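Local coordinates for hemolysin-related protein (Vibrio cholerae O1 biovar El Tor str. N16961, PDB 5V6K), which probably binds mannose-containing glycans through this beta-prism lectin domain, one piece of a larger hemolysin-related protein, at residues G73-G78 / G128-G133. Sequence-based numbering, arbitrary orientation.
Sequences GLYNWG and GWLVEG. With MAN (alpha-D-mannopyranose), chain B.
Trp129 reaches across from the loop before strand 131-137 to Tyr75, at the end of strand 65-75, and to the turn that follows it, joining two of the three antiparallel sheets of this beta-prism lectin domain beside a bound mannose. With CG anti to the backbone N (chi1 179°), the Trp129 indole extends toward Tyr75, Trp77 and Gly78 and meets them with the rim of its six-membered ring. Trp129 CZ2 lies in the plane of the Tyr75 ring, at its edge, 3.9 Å from Tyr75 CE2; Trp129 CH2 is 3.8 Å from Tyr75 CD2. The pair is oblique, its ring planes inclined at 58° and its centroids 5.8 Å apart. Leu130 adds its CD1 methyl, which approaches the same two phenol carbons obliquely from outside the ring plane, 3.7 Å from Tyr75 CD2, while its CG lies over one face of the Trp129 indole, toward the rim. Tyr75 also opens a type I beta turn, closed by the bond from Gly78 N to Tyr75 O, and the backbone N of Trp77 stands above the Tyr75 ring, on the side opposite Leu130 CD1. This turn presents two carbonyls to the indole rim: Trp77 O lies near the ring plane, at the edge, 3.4 Å from Trp129 CH2, whereas Gly78 O comes in obliquely, 3.3 Å from Trp129 CZ3. His81 touches both segments: its NE2 is hydrogen-bonded to Gly78 O, and its ring meets that of Trp129 with the planes at about 80°. The mannose, held by backbone groups that include Phe31 N, Ala32 N and Gly54 N, sets its exocyclic carbon against the Tyr75 hydroxyl and a Leu130 methyl: Tyr75 OH lies 3.4 Å from C6 of the sugar, and Leu130 CD2 is 4.1 Å from that same C6.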
loop_
_atom_site.group_PDB
_atom_site.type_symbol
_atom_site.label_atom_id
_atom_site.label_comp_id
_atom_site.label_asym_id
_atom_site.label_seq_id
_atom_site.Cartn_x
_atom_site.Cartn_y
_atom_site.Cartn_z
ATOM N N GLY A 73 1.508 -2.352 -12.167
ATOM C CA GLY A 73 1.472 -2.838 -13.533
ATOM C C GLY A 73 0.069 -3.226 -13.944
ATOM O O GLY A 73 -0.899 -2.993 -13.218
ATOM N N LEU A 74 -0.022 -3.826 -15.128
ATOM C CA LEU A 74 -1.296 -4.297 -15.671
ATOM C C LEU A 74 -1.632 -5.636 -15.026
ATOM O O LEU A 74 -1.073 -6.675 -15.388
ATOM C CB LEU A 74 -1.222 -4.410 -17.190
ATOM C CG LEU A 74 -2.493 -4.881 -17.903
ATOM C CD1 LEU A 74 -3.668 -3.947 -17.609
ATOM C CD2 LEU A 74 -2.241 -4.991 -19.411
ATOM N N TYR A 75 -2.552 -5.608 -14.066
ATOM C CA TYR A 75 -2.976 -6.817 -13.368
ATOM C C TYR A 75 -3.681 -7.774 -14.325
ATOM O O TYR A 75 -4.466 -7.360 -15.182
ATOM C CB TYR A 75 -3.894 -6.433 -12.209
ATOM C CG TYR A 75 -4.320 -7.563 -11.296
ATOM C CD1 TYR A 75 -3.389 -8.423 -10.728
ATOM C CD2 TYR A 75 -5.655 -7.736 -10.965
ATOM C CE1 TYR A 75 -3.784 -9.444 -9.874
ATOM C CE2 TYR A 75 -6.057 -8.746 -10.113
ATOM C CZ TYR A 75 -5.123 -9.598 -9.571
ATOM O OH TYR A 75 -5.541 -10.600 -8.724
ATOM N N ASN A 76 -3.392 -9.071 -14.169
ATOM C CA ASN A 76 -3.856 -10.065 -15.134
ATOM C C ASN A 76 -5.372 -10.155 -15.194
ATOM O O ASN A 76 -5.922 -10.553 -16.226
ATOM C CB ASN A 76 -3.297 -11.447 -14.800
ATOM C CG ASN A 76 -1.856 -11.615 -15.207
ATOM O OD1 ASN A 76 -1.297 -10.824 -15.966
ATOM N ND2 ASN A 76 -1.245 -12.663 -14.701
ATOM N N TRP A 77 -6.066 -9.841 -14.099
ATOM C CA TRP A 77 -7.520 -9.858 -14.098
ATOM C C TRP A 77 -8.110 -8.471 -14.337
ATOM O O TRP A 77 -9.329 -8.298 -14.231
ATOM C CB TRP A 77 -8.042 -10.476 -12.793
ATOM C CG TRP A 77 -7.903 -11.980 -12.784
ATOM C CD1 TRP A 77 -8.804 -12.888 -13.265
ATOM C CD2 TRP A 77 -6.792 -12.745 -12.294
ATOM N NE1 TRP A 77 -8.328 -14.164 -13.098
ATOM C CE2 TRP A 77 -7.096 -14.105 -12.504
ATOM C CE3 TRP A 77 -5.573 -12.413 -11.694
ATOM C CZ2 TRP A 77 -6.226 -15.132 -12.136
ATOM C CZ3 TRP A 77 -4.712 -13.434 -11.331
ATOM C CH2 TRP A 77 -5.045 -14.776 -11.551
ATOM N N GLY A 78 -7.271 -7.491 -14.685
ATOM C CA GLY A 78 -7.741 -6.227 -15.219
ATOM C C GLY A 78 -7.169 -4.971 -14.591
ATOM O O GLY A 78 -7.100 -4.856 -13.366
ATOM N N GLY A 128 -12.570 1.084 -5.958
ATOM C CA GLY A 128 -13.507 0.165 -5.344
ATOM C C GLY A 128 -13.196 -1.304 -5.521
ATOM O O GLY A 128 -13.987 -2.143 -5.068
ATOM N N TRP A 129 -12.076 -1.646 -6.156
ATOM C CA TRP A 129 -11.659 -3.035 -6.313
ATOM C C TRP A 129 -10.277 -3.274 -5.720
ATOM O O TRP A 129 -10.134 -4.109 -4.824
ATOM C CB TRP A 129 -11.673 -3.428 -7.793
ATOM C CG TRP A 129 -11.227 -4.832 -8.040
ATOM C CD1 TRP A 129 -11.317 -5.894 -7.182
ATOM C CD2 TRP A 129 -10.603 -5.328 -9.227
ATOM N NE1 TRP A 129 -10.791 -7.017 -7.767
ATOM C CE2 TRP A 129 -10.349 -6.699 -9.023
ATOM C CE3 TRP A 129 -10.242 -4.749 -10.446
ATOM C CZ2 TRP A 129 -9.749 -7.496 -9.992
ATOM C CZ3 TRP A 129 -9.645 -5.542 -11.405
ATOM C CH2 TRP A 129 -9.403 -6.901 -11.173
ATOM N N LEU A 130 -9.260 -2.566 -6.202
ATOM C CA LEU A 130 -7.893 -2.685 -5.722
ATOM C C LEU A 130 -7.347 -1.293 -5.428
ATOM O O LEU A 130 -8.001 -0.278 -5.684
ATOM C CB LEU A 130 -7.008 -3.401 -6.751
ATOM C CG LEU A 130 -7.415 -4.829 -7.104
ATOM C CD1 LEU A 130 -6.646 -5.306 -8.322
ATOM C CD2 LEU A 130 -7.184 -5.760 -5.925
ATOM N N VAL A 131 -6.133 -1.251 -4.893
ATOM C CA VAL A 131 -5.446 0.006 -4.627
ATOM C C VAL A 131 -4.657 0.387 -5.874
ATOM O O VAL A 131 -3.793 -0.373 -6.328
ATOM C CB VAL A 131 -4.530 -0.111 -3.399
ATOM C CG1 VAL A 131 -3.708 1.158 -3.205
ATOM C CG2 VAL A 131 -5.353 -0.406 -2.142
ATOM N N GLU A 132 -4.963 1.557 -6.436
ATOM C CA GLU A 132 -4.212 2.087 -7.568
ATOM C C GLU A 132 -3.034 2.948 -7.142
ATOM O O GLU A 132 -2.061 3.062 -7.896
ATOM C CB GLU A 132 -5.128 2.907 -8.479
ATOM C CG GLU A 132 -6.038 2.065 -9.356
ATOM C CD GLU A 132 -7.229 1.514 -8.601
ATOM O OE1 GLU A 132 -7.987 2.312 -8.012
ATOM O OE2 GLU A 132 -7.408 0.280 -8.591
ATOM N N GLY A 133 -3.094 3.559 -5.960
ATOM C CA GLY A 133 -1.990 4.374 -5.491
ATOM C C GLY A 133 -2.054 4.635 -4.005
ATOM O O GLY A 133 -3.079 4.411 -3.354
HETATM C C1 MAN B . -6.379 -13.239 -5.326
HETATM C C2 MAN B . -7.315 -13.441 -4.121
HETATM C C3 MAN B . -8.270 -12.255 -3.966
HETATM C C4 MAN B . -7.524 -10.911 -4.065
HETATM C C5 MAN B . -6.684 -10.862 -5.346
HETATM C C6 MAN B . -5.867 -9.586 -5.459
HETATM O O1 MAN B . -7.153 -13.488 -6.483
HETATM O O2 MAN B . -6.567 -13.490 -2.889
HETATM O O3 MAN B . -8.988 -12.332 -2.732
HETATM O O4 MAN B . -8.449 -9.838 -4.087
HETATM O O5 MAN B . -5.771 -11.970 -5.346
HETATM O O6 MAN B . -4.944 -9.539 -4.365
#